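Local coordinates for GTP-sensing transcriptional pleiotropic repressor CodY (Clostridioides difficile, PDB 5N0L), which probably represses transcription according to nutrient supply, sensing GTP and the branched-chain amino acid isoleucine, which its GAF domain binds, at residues 50-54 / 74-78; 61-65 / 107-113; 40-46 / 129-134; 117-121 / 147-151. The contacts are given in a common frame with arbitrary orientation. Residue numbers count along the deposited sequence, not the author numbering.

Interaction 1. Residues 50-54 / 74-78; sequences KGKVL and QKKFS
Segments 50-54 and 74-78 run in roughly opposite senses and are joined by a single beta bridge between K52 and K76, CA to CA 4.2 Å, and G51 CA lies 5.3 Å from F77 CA. Two backbone hydrogen bonds flank it: F77 N to G51 O, 2.8 Å, and V53 N to K75 O, 2.9 Å. At the phi/psi of G51, 95/0, a CB would jam against the carbonyl O of K50, which by itself calls for glycine. V53 (chi1 t), beta-branched and suited to strand angles, points toward 74-78, its CG2 3.8 Å from K76 CA and 4.4 Å from F77 CD1. K52 curls back (chi1 and chi2 both m) to bring CD within 3.5 Å of Q74 NE2. K76 (chi1 p) leads its amine away to D69 and E70. F77 (chi1 m) sets its buried ring edge-to-face with Y45 and touches the bound isoleucine, so this short bridge ties the turn of the hairpin formed by strands 43-48 and 53-57 to a wall of the GAF-domain ligand pocket.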
loop_
_atom_site.group_PDB
_atom_site.type_symbol
_atom_site.label_atom_id
_atom_site.label_comp_id
_atom_site.label_asym_id
_atom_site.label_seq_id
_atom_site.Cartn_x
_atom_site.Cartn_y
_atom_site.Cartn_z
ATOM N N LYS A 50 -10.417 -20.341 1.869
ATOM C CA LYS A 50 -10.242 -21.202 3.102
ATOM C C LYS A 50 -11.396 -21.314 4.087
ATOM O O LYS A 50 -11.327 -21.985 5.156
ATOM C CB LYS A 50 -8.960 -20.675 3.764
ATOM C CG LYS A 50 -7.757 -20.968 2.925
ATOM C CD LYS A 50 -6.440 -20.622 3.600
ATOM C CE LYS A 50 -6.102 -19.203 3.298
ATOM N NZ LYS A 50 -5.497 -19.108 1.932
ATOM N N GLY A 51 -12.575 -20.816 3.683
ATOM C CA GLY A 51 -13.713 -20.990 4.454
ATOM C C GLY A 51 -14.105 -19.904 5.400
ATOM O O GLY A 51 -15.107 -20.099 6.138
ATOM N N LYS A 52 -13.366 -18.804 5.488
ATOM C CA LYS A 52 -13.684 -17.815 6.525
ATOM C C LYS A 52 -14.812 -16.909 6.037
ATOM O O LYS A 52 -14.734 -16.410 4.898
ATOM C CB LYS A 52 -12.407 -17.022 6.862
ATOM C CG LYS A 52 -11.212 -17.965 7.295
ATOM C CD LYS A 52 -11.415 -18.560 8.681
ATOM C CE LYS A 52 -11.256 -20.069 8.889
ATOM N NZ LYS A 52 -10.078 -20.914 8.619
ATOM N N VAL A 53 -15.773 -16.618 6.881
ATOM C CA VAL A 53 -16.850 -15.672 6.563
ATOM C C VAL A 53 -16.375 -14.229 6.720
ATOM O O VAL A 53 -16.136 -13.771 7.895
ATOM C CB VAL A 53 -18.077 -15.920 7.404
ATOM C CG1 VAL A 53 -19.190 -14.887 7.078
ATOM C CG2 VAL A 53 -18.555 -17.333 7.174
ATOM N N LEU A 54 -16.146 -13.527 5.594
ATOM C CA LEU A 54 -15.685 -12.192 5.537
ATOM C C LEU A 54 -16.790 -11.164 5.533
ATOM O O LEU A 54 -16.561 -9.967 5.837
ATOM C CB LEU A 54 -14.736 -11.968 4.372
ATOM C CG LEU A 54 -13.584 -12.950 4.112
ATOM C CD1 LEU A 54 -12.792 -12.519 2.916
ATOM C CD2 LEU A 54 -12.683 -13.006 5.354
ATOM N N GLN A 74 -13.739 -17.641 15.448
ATOM C CA GLN A 74 -13.818 -16.976 14.174
ATOM C C GLN A 74 -14.966 -17.593 13.317
ATOM O O GLN A 74 -15.237 -18.786 13.343
ATOM C CB GLN A 74 -12.531 -17.029 13.370
ATOM C CG GLN A 74 -12.710 -16.219 12.086
ATOM C CD GLN A 74 -11.498 -16.028 11.205
ATOM O OE1 GLN A 74 -11.518 -15.228 10.225
ATOM N NE2 GLN A 74 -10.445 -16.765 11.510
ATOM N N LYS A 75 -15.605 -16.735 12.548
ATOM C CA LYS A 75 -16.730 -17.181 11.759
ATOM C C LYS A 75 -16.267 -17.855 10.459
ATOM O O LYS A 75 -15.429 -17.348 9.716
ATOM C CB LYS A 75 -17.613 -16.019 11.469
ATOM C CG LYS A 75 -18.255 -15.384 12.679
ATOM C CD LYS A 75 -19.192 -14.238 12.214
ATOM C CE LYS A 75 -19.485 -13.212 13.287
ATOM N NZ LYS A 75 -19.601 -13.830 14.621
ATOM N N LYS A 76 -16.795 -19.032 10.220
ATOM C CA LYS A 76 -16.385 -19.845 9.068
ATOM C C LYS A 76 -17.528 -20.743 8.606
ATOM O O LYS A 76 -18.548 -20.916 9.270
ATOM C CB LYS A 76 -15.176 -20.749 9.356
ATOM C CG LYS A 76 -15.415 -21.672 10.533
ATOM C CD LYS A 76 -14.107 -22.326 10.978
ATOM C CE LYS A 76 -14.516 -23.533 11.779
ATOM N NZ LYS A 76 -13.396 -24.303 12.462
ATOM N N PHE A 77 -17.325 -21.305 7.416
ATOM C CA PHE A 77 -18.070 -22.518 6.999
ATOM C C PHE A 77 -17.349 -23.776 7.504
ATOM O O PHE A 77 -16.103 -23.793 7.697
ATOM C CB PHE A 77 -18.262 -22.642 5.471
ATOM C CG PHE A 77 -19.444 -21.842 4.913
ATOM C CD1 PHE A 77 -20.274 -21.033 5.649
ATOM C CD2 PHE A 77 -19.571 -21.910 3.542
ATOM C CE1 PHE A 77 -21.370 -20.309 5.041
ATOM C CE2 PHE A 77 -20.654 -21.207 2.959
ATOM C CZ PHE A 77 -21.480 -20.417 3.682
ATOM N N SER A 78 -18.105 -24.815 7.634
ATOM C CA SER A 78 -17.583 -26.152 8.017
ATOM C C SER A 78 -16.604 -26.556 6.930
ATOM O O SER A 78 -16.586 -25.987 5.847
ATOM C CB SER A 78 -18.663 -27.196 8.099
ATOM O OG SER A 78 -19.208 -27.483 6.742
#

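Interaction 2. Residues 61-65 / 107-113. With ILE (isoleucine), chain G.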
loop_
_atom_site.group_PDB
_atom_site.type_symbol
_atom_site.label_atom_id
_atom_site.label_comp_id
_atom_site.label_asym_id
_atom_site.label_seq_id
_atom_site.Cartn_x
_atom_site.Cartn_y
_atom_site.Cartn_z
ATOM N N VAL A 61 -32.441 -15.514 9.888
ATOM C CA VAL A 61 -31.354 -15.791 10.908
ATOM C C VAL A 61 -31.222 -17.274 11.295
ATOM O O VAL A 61 -30.074 -17.806 11.440
ATOM C CB VAL A 61 -31.523 -14.864 12.133
ATOM C CG1 VAL A 61 -30.538 -15.262 13.300
ATOM C CG2 VAL A 61 -31.295 -13.382 11.816
ATOM N N GLN A 62 -32.346 -17.977 11.348
ATOM C CA GLN A 62 -32.368 -19.375 11.749
ATOM C C GLN A 62 -31.670 -20.302 10.807
ATOM O O GLN A 62 -31.347 -21.422 11.175
ATOM C CB GLN A 62 -33.786 -19.881 12.076
ATOM C CG GLN A 62 -34.459 -19.132 13.238
ATOM C CD GLN A 62 -33.857 -19.502 14.598
ATOM O OE1 GLN A 62 -33.203 -18.676 15.288
ATOM N NE2 GLN A 62 -34.067 -20.763 14.996
ATOM N N ASP A 63 -31.527 -19.918 9.523
ATOM C CA ASP A 63 -30.880 -20.727 8.537
ATOM C C ASP A 63 -29.399 -20.510 8.331
ATOM O O ASP A 63 -28.812 -21.095 7.426
ATOM C CB ASP A 63 -31.616 -20.368 7.099
ATOM C CG ASP A 63 -33.081 -20.685 7.110
ATOM O OD1 ASP A 63 -33.588 -21.306 8.061
ATOM O OD2 ASP A 63 -33.722 -20.354 6.033
ATOM N N SER A 64 -28.727 -19.756 9.256
ATOM C CA SER A 64 -27.297 -19.473 9.080
ATOM C C SER A 64 -26.491 -20.738 9.113
ATOM O O SER A 64 -26.748 -21.586 9.961
ATOM C CB SER A 64 -26.808 -18.557 10.152
ATOM O OG SER A 64 -25.441 -18.379 9.903
ATOM N N SER A 65 -25.563 -20.876 8.206
ATOM C CA SER A 65 -24.604 -22.007 8.227
ATOM C C SER A 65 -23.244 -21.601 8.854
ATOM O O SER A 65 -22.287 -22.313 8.690
ATOM C CB SER A 65 -24.358 -22.576 6.826
ATOM O OG SER A 65 -25.504 -23.289 6.429
ATOM N N GLU A 107 -28.512 -29.303 4.888
ATOM C CA GLU A 107 -29.602 -28.413 4.687
ATOM C C GLU A 107 -30.976 -29.036 4.787
ATOM O O GLU A 107 -31.976 -28.413 4.250
ATOM C CB GLU A 107 -29.451 -27.715 3.308
ATOM C CG GLU A 107 -28.276 -26.797 3.232
ATOM C CD GLU A 107 -28.259 -25.740 4.307
ATOM O OE1 GLU A 107 -29.234 -24.950 4.303
ATOM O OE2 GLU A 107 -27.260 -25.717 5.166
ATOM N N HIS A 108 -31.119 -30.151 5.506
ATOM C CA HIS A 108 -32.352 -30.974 5.422
ATOM C C HIS A 108 -33.737 -30.312 5.757
ATOM O O HIS A 108 -34.807 -30.739 5.180
ATOM C CB HIS A 108 -32.198 -32.358 6.081
ATOM C CG HIS A 108 -32.498 -33.485 5.131
ATOM N ND1 HIS A 108 -33.711 -33.589 4.464
ATOM C CD2 HIS A 108 -31.727 -34.503 4.667
ATOM C CE1 HIS A 108 -33.685 -34.635 3.652
ATOM N NE2 HIS A 108 -32.496 -35.213 3.766
ATOM N N GLY A 109 -33.778 -29.280 6.615
ATOM C CA GLY A 109 -35.085 -28.513 6.723
ATOM C C GLY A 109 -35.264 -27.306 5.764
ATOM O O GLY A 109 -36.228 -26.535 5.896
ATOM N N ARG A 110 -34.343 -27.108 4.815
ATOM C CA ARG A 110 -34.250 -25.819 4.091
ATOM C C ARG A 110 -34.170 -26.102 2.586
ATOM O O ARG A 110 -33.527 -25.382 1.836
ATOM C CB ARG A 110 -33.014 -25.021 4.554
ATOM C CG ARG A 110 -33.058 -24.617 6.016
ATOM C CD ARG A 110 -31.910 -23.714 6.427
ATOM N NE ARG A 110 -30.576 -24.354 6.537
ATOM C CZ ARG A 110 -29.932 -24.630 7.679
ATOM N NH1 ARG A 110 -28.725 -25.155 7.631
ATOM N NH2 ARG A 110 -30.492 -24.416 8.865
ATOM N N LEU A 111 -34.847 -27.161 2.142
ATOM C CA LEU A 111 -34.646 -27.668 0.775
ATOM C C LEU A 111 -35.507 -26.904 -0.175
ATOM O O LEU A 111 -35.263 -27.021 -1.388
ATOM C CB LEU A 111 -34.885 -29.181 0.614
ATOM C CG LEU A 111 -33.934 -30.038 1.522
ATOM C CD1 LEU A 111 -34.289 -31.509 1.353
ATOM C CD2 LEU A 111 -32.469 -29.761 1.164
ATOM N N GLN A 112 -36.465 -26.139 0.355
ATOM C CA GLN A 112 -37.362 -25.248 -0.492
ATOM C C GLN A 112 -36.686 -23.937 -0.899
ATOM O O GLN A 112 -37.178 -23.147 -1.662
ATOM C CB GLN A 112 -38.714 -24.934 0.143
ATOM C CG GLN A 112 -39.180 -25.752 1.308
ATOM C CD GLN A 112 -38.726 -25.123 2.622
ATOM O OE1 GLN A 112 -39.474 -24.280 3.189
ATOM N NE2 GLN A 112 -37.487 -25.503 3.112
ATOM N N LYS A 113 -35.507 -23.669 -0.428
ATOM C CA LYS A 113 -34.808 -22.462 -0.769
ATOM C C LYS A 113 -34.109 -22.537 -2.144
ATOM O O LYS A 113 -33.899 -23.601 -2.695
ATOM C CB LYS A 113 -33.718 -22.193 0.305
ATOM C CG LYS A 113 -34.419 -21.950 1.631
ATOM C CD LYS A 113 -33.429 -21.562 2.724
ATOM C CE LYS A 113 -33.051 -20.136 2.626
ATOM N NZ LYS A 113 -32.188 -19.608 3.751
HETATM N N ILE G . -27.879 -22.590 5.344
HETATM C CA ILE G . -27.648 -21.551 4.296
HETATM C C ILE G . -28.817 -20.601 4.258
HETATM O O ILE G . -29.952 -21.065 4.173
HETATM C CB ILE G . -27.413 -22.208 2.953
HETATM C CG1 ILE G . -26.101 -23.005 3.010
HETATM C CG2 ILE G . -27.224 -21.179 1.890
HETATM C CD1 ILE G . -24.834 -22.175 2.918
HETATM O OXT ILE G . -28.583 -19.420 4.409
HETATM O O HOH W 1 -33.320 -23.773 9.588
#
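The strongest polar link across this contact is a salt bridge from K113 NZ to D63 OD2, 2.8 Å; the same carboxylate oxygen is also bonded to Y135. Within 107-113, R110 and E107 form a two-pronged salt bridge, R110 NE to E107 OE1 at 2.7 Å and R110 NH1 to E107 OE2 at 2.9 Å, made possible by the type I turn from E107 to R110 that brings both side chains round together. Water 1 extends the network, accepting from R110 NH2 at 3.0 Å and donating to D63 OD1 at 2.9 Å.

These charges converge on the bound isoleucine. Its N atom donates to D63 O and S65 OG, each at 2.7 Å, and to E107 OE1 at 2.9 Å, while K113 NZ gives a bond of 2.7 Å to its O atom. The E107 carboxylate, the D63 carbonyl and the S65 hydroxyl thus receive the ammonium group, K113 meets the carboxylate, and the small side chain of S65 fits close beside the amine.

Packing is modest, with 226 Å² buried. R110 CD lies 3.3 Å from D63 CG, and D63 O sits over one face of the guanidinium. No regular secondary structure occurs in 107-113; the site is one of two loops closing over an amino acid, the polar recognition end of the CodY GAF pocket, which Y45 and N43 complete.

Interaction 3. Residues 40-46 / 129-134; sequences LSSNVYV and TLVLSR. With ILE (isoleucine), chain G.
Strand 43-46 lies antiparallel to strand 129-134, the axes 4.8 Å apart at 171°. N43 pairs with S133 (CA to CA 5.1 Å) and Y45 with V131 (CA to CA 5.0 Å) as hydrogen-bonded pairs; V44 with L132 (CA to CA 4.6 Å) and V46 with L130 (CA to CA 4.8 Å) are non-hydrogen-bonded.

Backbone bonds form two couples: N43 N to S133 O, 2.8 Å, and S133 N to N43 O, 2.9 Å; Y45 N to V131 O and V131 N to Y45 O, both 2.9 Å. Before the strand, S41 (phi/psi 48/51) ends helix 30-40 in a Schellman motif. There the extended R134 (chi1 p, then t, t) sends NH1 2.8 Å to L40 O, which also accepts from S42 OG at 2.7 Å.

Apolar contacts fill the face bearing V44, V46, L130 and L132. L130 CD1 is 3.8 Å from both V44 CG1 and V46 CG2, and L132 CD2 meets L40 CD1 at 3.8 Å. Helices 30-40 and 141-158 cover these branched side chains.

The face of N43, Y45, V131 and S133 meets isoleucine: N43 ND2 at 2.8 Å and Y45 OH at 2.6 Å both donate to its OXT atom, and S133 CB lies 3.6 Å from its CG2. Strand alternation gives the pair an apolar side for the core and a ligand-facing side, where two neutral donors hold one carboxylate oxygen.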
loop_
_atom_site.group_PDB
_atom_site.type_symbol
_atom_site.label_atom_id
_atom_site.label_comp_id
_atom_site.label_asym_id
_atom_site.label_seq_id
_atom_site.Cartn_x
_atom_site.Cartn_y
_atom_site.Cartn_z
ATOM N N LEU A 40 -31.668 -8.371 -2.761
ATOM C CA LEU A 40 -32.091 -9.601 -3.094
ATOM C C LEU A 40 -32.903 -10.325 -2.066
ATOM O O LEU A 40 -33.222 -11.475 -2.341
ATOM C CB LEU A 40 -30.896 -10.403 -3.559
ATOM C CG LEU A 40 -29.951 -9.772 -4.553
ATOM C CD1 LEU A 40 -28.800 -10.664 -4.935
ATOM C CD2 LEU A 40 -30.838 -9.566 -5.894
ATOM N N SER A 41 -33.240 -9.667 -0.900
ATOM C CA SER A 41 -34.028 -10.292 0.195
ATOM C C SER A 41 -33.437 -11.641 0.494
ATOM O O SER A 41 -34.169 -12.636 0.530
ATOM C CB SER A 41 -35.513 -10.426 -0.225
ATOM O OG SER A 41 -35.963 -9.105 -0.399
ATOM N N SER A 42 -32.107 -11.685 0.718
ATOM C CA SER A 42 -31.453 -12.976 0.763
ATOM C C SER A 42 -30.492 -13.067 1.990
ATOM O O SER A 42 -30.008 -12.058 2.379
ATOM C CB SER A 42 -30.594 -13.199 -0.452
ATOM O OG SER A 42 -31.431 -13.396 -1.630
ATOM N N ASN A 43 -30.219 -14.286 2.393
ATOM C CA ASN A 43 -28.918 -14.523 3.200
ATOM C C ASN A 43 -27.784 -14.433 2.239
ATOM O O ASN A 43 -27.834 -15.066 1.206
ATOM C CB ASN A 43 -28.990 -15.929 3.807
ATOM C CG ASN A 43 -29.914 -16.026 5.023
ATOM O OD1 ASN A 43 -30.516 -15.019 5.468
ATOM N ND2 ASN A 43 -29.987 -17.268 5.634
ATOM N N VAL A 44 -26.736 -13.695 2.585
ATOM C CA VAL A 44 -25.565 -13.499 1.795
ATOM C C VAL A 44 -24.307 -13.867 2.669
ATOM O O VAL A 44 -24.147 -13.280 3.755
ATOM C CB VAL A 44 -25.442 -12.039 1.457
ATOM C CG1 VAL A 44 -24.299 -11.700 0.590
ATOM C CG2 VAL A 44 -26.801 -11.589 0.745
ATOM N N TYR A 45 -23.523 -14.704 2.098
ATOM C CA TYR A 45 -22.191 -15.052 2.678
ATOM C C TYR A 45 -21.073 -14.770 1.733
ATOM O O TYR A 45 -21.097 -15.239 0.560
ATOM C CB TYR A 45 -22.224 -16.493 3.011
ATOM C CG TYR A 45 -23.349 -17.044 3.779
ATOM C CD1 TYR A 45 -24.571 -17.482 3.143
ATOM C CD2 TYR A 45 -23.309 -17.247 5.151
ATOM C CE1 TYR A 45 -25.580 -18.025 3.782
ATOM C CE2 TYR A 45 -24.343 -17.813 5.839
ATOM C CZ TYR A 45 -25.486 -18.244 5.212
ATOM O OH TYR A 45 -26.543 -18.827 5.870
ATOM N N VAL A 46 -20.089 -13.957 2.179
ATOM C CA VAL A 46 -18.882 -13.746 1.427
ATOM C C VAL A 46 -17.839 -14.617 2.139
ATOM O O VAL A 46 -17.548 -14.283 3.274
ATOM C CB VAL A 46 -18.500 -12.313 1.479
ATOM C CG1 VAL A 46 -17.228 -12.055 0.782
ATOM C CG2 VAL A 46 -19.601 -11.424 0.799
ATOM N N THR A 129 -15.914 -17.269 -2.388
ATOM C CA THR A 129 -17.267 -17.607 -2.900
ATOM C C THR A 129 -18.286 -16.716 -2.308
ATOM O O THR A 129 -18.262 -16.341 -1.170
ATOM C CB THR A 129 -17.584 -19.109 -2.586
ATOM O OG1 THR A 129 -16.519 -19.968 -3.015
ATOM C CG2 THR A 129 -18.828 -19.629 -3.296
ATOM N N LEU A 130 -19.248 -16.276 -3.164
ATOM C CA LEU A 130 -20.368 -15.516 -2.730
ATOM C C LEU A 130 -21.549 -16.503 -2.797
ATOM O O LEU A 130 -21.787 -17.146 -3.837
ATOM C CB LEU A 130 -20.577 -14.293 -3.650
ATOM C CG LEU A 130 -21.787 -13.488 -3.357
ATOM C CD1 LEU A 130 -21.801 -12.628 -2.122
ATOM C CD2 LEU A 130 -22.033 -12.487 -4.558
ATOM N N VAL A 131 -22.271 -16.638 -1.710
ATOM C CA VAL A 131 -23.422 -17.529 -1.543
ATOM C C VAL A 131 -24.639 -16.717 -1.160
ATOM O O VAL A 131 -24.642 -15.832 -0.280
ATOM C CB VAL A 131 -23.171 -18.631 -0.479
ATOM C CG1 VAL A 131 -24.376 -19.528 -0.393
ATOM C CG2 VAL A 131 -21.963 -19.446 -0.824
ATOM N N LEU A 132 -25.731 -16.875 -1.973
ATOM C CA LEU A 132 -26.909 -16.100 -1.803
ATOM C C LEU A 132 -28.062 -17.065 -1.742
ATOM O O LEU A 132 -28.072 -18.042 -2.485
ATOM C CB LEU A 132 -27.158 -15.143 -2.987
ATOM C CG LEU A 132 -25.996 -14.193 -3.215
ATOM C CD1 LEU A 132 -25.544 -14.350 -4.618
ATOM C CD2 LEU A 132 -26.296 -12.758 -2.950
ATOM N N SER A 133 -28.959 -16.857 -0.781
ATOM C CA SER A 133 -30.020 -17.818 -0.541
ATOM C C SER A 133 -31.297 -17.220 -0.042
ATOM O O SER A 133 -31.272 -16.316 0.744
ATOM C CB SER A 133 -29.542 -18.893 0.391
ATOM O OG SER A 133 -30.477 -19.925 0.622
ATOM N N ARG A 134 -32.465 -17.652 -0.599
ATOM C CA ARG A 134 -33.722 -17.085 -0.204
ATOM C C ARG A 134 -34.875 -18.064 -0.492
ATOM O O ARG A 134 -34.745 -19.045 -1.251
ATOM C CB ARG A 134 -33.952 -15.710 -0.870
ATOM C CG ARG A 134 -34.254 -15.913 -2.386
ATOM C CD ARG A 134 -34.284 -14.565 -3.000
ATOM N NE ARG A 134 -34.680 -14.591 -4.461
ATOM C CZ ARG A 134 -34.530 -13.548 -5.258
ATOM N NH1 ARG A 134 -34.067 -12.385 -4.843
ATOM N NH2 ARG A 134 -34.998 -13.652 -6.578
HETATM N N ILE G . -27.879 -22.590 5.344
HETATM C CA ILE G . -27.648 -21.551 4.296
HETATM C C ILE G . -28.817 -20.601 4.258
HETATM O O ILE G . -29.952 -21.065 4.173
HETATM C CB ILE G . -27.413 -22.208 2.953
HETATM C CG1 ILE G . -26.101 -23.005 3.010
HETATM C CG2 ILE G . -27.224 -21.179 1.890
HETATM C CD1 ILE G . -24.834 -22.175 2.918
HETATM O OXT ILE G . -28.583 -19.420 4.409
#

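Interaction 4. Residues 117-121 / 147-151; sequences VVPIL and AEYSA
A151 and V118 carry most of this contact, with I120 next. Strand 117-121 and helix 147-151 run almost alongside each other, their axes 8.3 Å apart at closest and crossing at -29°; I120 and A151 come nearest, CA to CA 5.2 Å, and V118 faces E148 at a CA to CA distance of 6.7 Å.

A151, with only a methyl group, lets the helix sit this near the strand: its CB points toward the sheet and touches V118 CG1 at 3.7 Å, I120 CG1 at 3.9 Å and P119 O at 3.9 Å. V118 (chi1 t), beta-branched as suits a strand, also points toward the helix, with CG2 4.2 Å from A147 CB and CG1 4.0 Å from E148 CG. A147 precedes A151 by one turn, the two linked by A151 N to A147 O at 2.9 Å, so a small-residue strip meets the strand. I120 (chi1 m) points sideways, and its CG2 comes within 3.5 Å of A151 O.

E148 lends only its aliphatic part here; its carboxylate bonds to T91 and pairs with R13 of the third subunit. Between the segments themselves the contact is wholly van der Waals, the helix-on-sheet packing by which helix 141-158 covers one face of the antiparallel sheet of a GAF domain.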
loop_
_atom_site.group_PDB
_atom_site.type_symbol
_atom_site.label_atom_id
_atom_site.label_comp_id
_atom_site.label_asym_id
_atom_site.label_seq_id
_atom_site.Cartn_x
_atom_site.Cartn_y
_atom_site.Cartn_z
ATOM N N VAL A 117 -24.563 -19.745 -6.067
ATOM C CA VAL A 117 -23.124 -19.807 -5.659
ATOM C C VAL A 117 -22.245 -19.252 -6.760
ATOM O O VAL A 117 -22.230 -19.750 -7.951
ATOM C CB VAL A 117 -22.742 -21.239 -5.310
ATOM C CG1 VAL A 117 -21.282 -21.278 -4.767
ATOM C CG2 VAL A 117 -23.738 -21.874 -4.329
ATOM N N VAL A 118 -21.599 -18.147 -6.401
ATOM C CA VAL A 118 -20.800 -17.381 -7.341
ATOM C C VAL A 118 -19.341 -17.414 -6.943
ATOM O O VAL A 118 -19.013 -16.850 -5.855
ATOM C CB VAL A 118 -21.244 -15.941 -7.454
ATOM C CG1 VAL A 118 -20.439 -15.216 -8.543
ATOM C CG2 VAL A 118 -22.759 -15.893 -7.704
ATOM N N PRO A 119 -18.492 -17.967 -7.830
ATOM C CA PRO A 119 -17.035 -17.891 -7.529
ATOM C C PRO A 119 -16.539 -16.460 -7.467
ATOM O O PRO A 119 -16.910 -15.585 -8.265
ATOM C CB PRO A 119 -16.385 -18.652 -8.673
ATOM C CG PRO A 119 -17.434 -19.670 -9.093
ATOM C CD PRO A 119 -18.745 -18.932 -8.934
ATOM N N ILE A 120 -15.620 -16.180 -6.526
ATOM C CA ILE A 120 -14.987 -14.887 -6.435
ATOM C C ILE A 120 -13.569 -15.082 -6.942
ATOM O O ILE A 120 -12.777 -15.870 -6.366
ATOM C CB ILE A 120 -14.961 -14.341 -4.993
ATOM C CG1 ILE A 120 -16.364 -14.083 -4.460
ATOM C CG2 ILE A 120 -14.087 -13.124 -4.900
ATOM C CD1 ILE A 120 -16.594 -13.703 -2.986
ATOM N N LEU A 121 -13.241 -14.377 -8.002
ATOM C CA LEU A 121 -12.015 -14.513 -8.728
ATOM C C LEU A 121 -11.358 -13.133 -8.769
ATOM O O LEU A 121 -12.007 -12.082 -8.764
ATOM C CB LEU A 121 -12.275 -14.966 -10.154
ATOM C CG LEU A 121 -13.156 -16.227 -10.334
ATOM C CD1 LEU A 121 -13.423 -16.547 -11.815
ATOM C CD2 LEU A 121 -12.567 -17.436 -9.627
ATOM N N ALA A 147 -25.174 -10.008 -8.611
ATOM C CA ALA A 147 -24.278 -10.988 -7.849
ATOM C C ALA A 147 -22.945 -11.127 -8.430
ATOM O O ALA A 147 -21.906 -11.135 -7.683
ATOM C CB ALA A 147 -24.891 -12.308 -7.702
ATOM N N GLU A 148 -22.819 -11.242 -9.738
ATOM C CA GLU A 148 -21.588 -11.429 -10.353
ATOM C C GLU A 148 -20.672 -10.225 -10.351
ATOM O O GLU A 148 -19.406 -10.387 -10.157
ATOM C CB GLU A 148 -21.711 -12.025 -11.748
ATOM C CG GLU A 148 -22.228 -13.438 -11.691
ATOM C CD GLU A 148 -22.240 -14.180 -12.993
ATOM O OE1 GLU A 148 -21.725 -13.625 -14.013
ATOM O OE2 GLU A 148 -22.748 -15.337 -12.940
ATOM N N TYR A 149 -21.221 -9.020 -10.566
ATOM C CA TYR A 149 -20.419 -7.909 -10.507
ATOM C C TYR A 149 -19.991 -7.681 -9.006
ATOM O O TYR A 149 -18.844 -7.259 -8.800
ATOM C CB TYR A 149 -20.903 -6.652 -11.175
ATOM C CG TYR A 149 -21.710 -5.723 -10.484
ATOM C CD1 TYR A 149 -21.175 -4.815 -9.506
ATOM C CD2 TYR A 149 -23.039 -5.513 -10.916
ATOM C CE1 TYR A 149 -21.958 -3.851 -8.953
ATOM C CE2 TYR A 149 -23.808 -4.566 -10.343
ATOM C CZ TYR A 149 -23.272 -3.703 -9.403
ATOM O OH TYR A 149 -24.081 -2.758 -8.870
ATOM N N SER A 150 -20.879 -7.938 -8.089
ATOM C CA SER A 150 -20.528 -7.774 -6.633
ATOM C C SER A 150 -19.431 -8.740 -6.235
ATOM O O SER A 150 -18.454 -8.268 -5.543
ATOM C CB SER A 150 -21.757 -8.010 -5.796
ATOM O OG SER A 150 -22.718 -6.980 -5.873
ATOM N N ALA A 151 -19.491 -9.964 -6.706
ATOM C CA ALA A 151 -18.361 -10.942 -6.518
ATOM C C ALA A 151 -17.075 -10.507 -7.111
ATOM O O ALA A 151 -15.988 -10.622 -6.502
ATOM C CB ALA A 151 -18.727 -12.321 -7.003
#

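Three of the contacts meet on the central antiparallel sheet. Interaction 3 is its buried middle, and interaction 4 covers the neighbouring strand 114-122 with helix 141-158, L130 and A147 touching between them. Interaction 1, only partly buried, lies beyond strand 43-48, where L54 N probably bonds to V46 O. Interaction 2 belongs to loops farther out, its centre about 21 Å from that of interaction 4. Chemistry follows place: van der Waals contact without hydrogen bonds between the segments in interaction 4, strand ladder plus polar ligand side in interaction 3, a backbone bridge among lysines in interaction 1, and charges in interaction 2. Isoleucine touches residues of interactions 1, 2 and 3, which also meet directly: Y45 packs on F77, and K113 CE lies 3.3 Å from S133 OG.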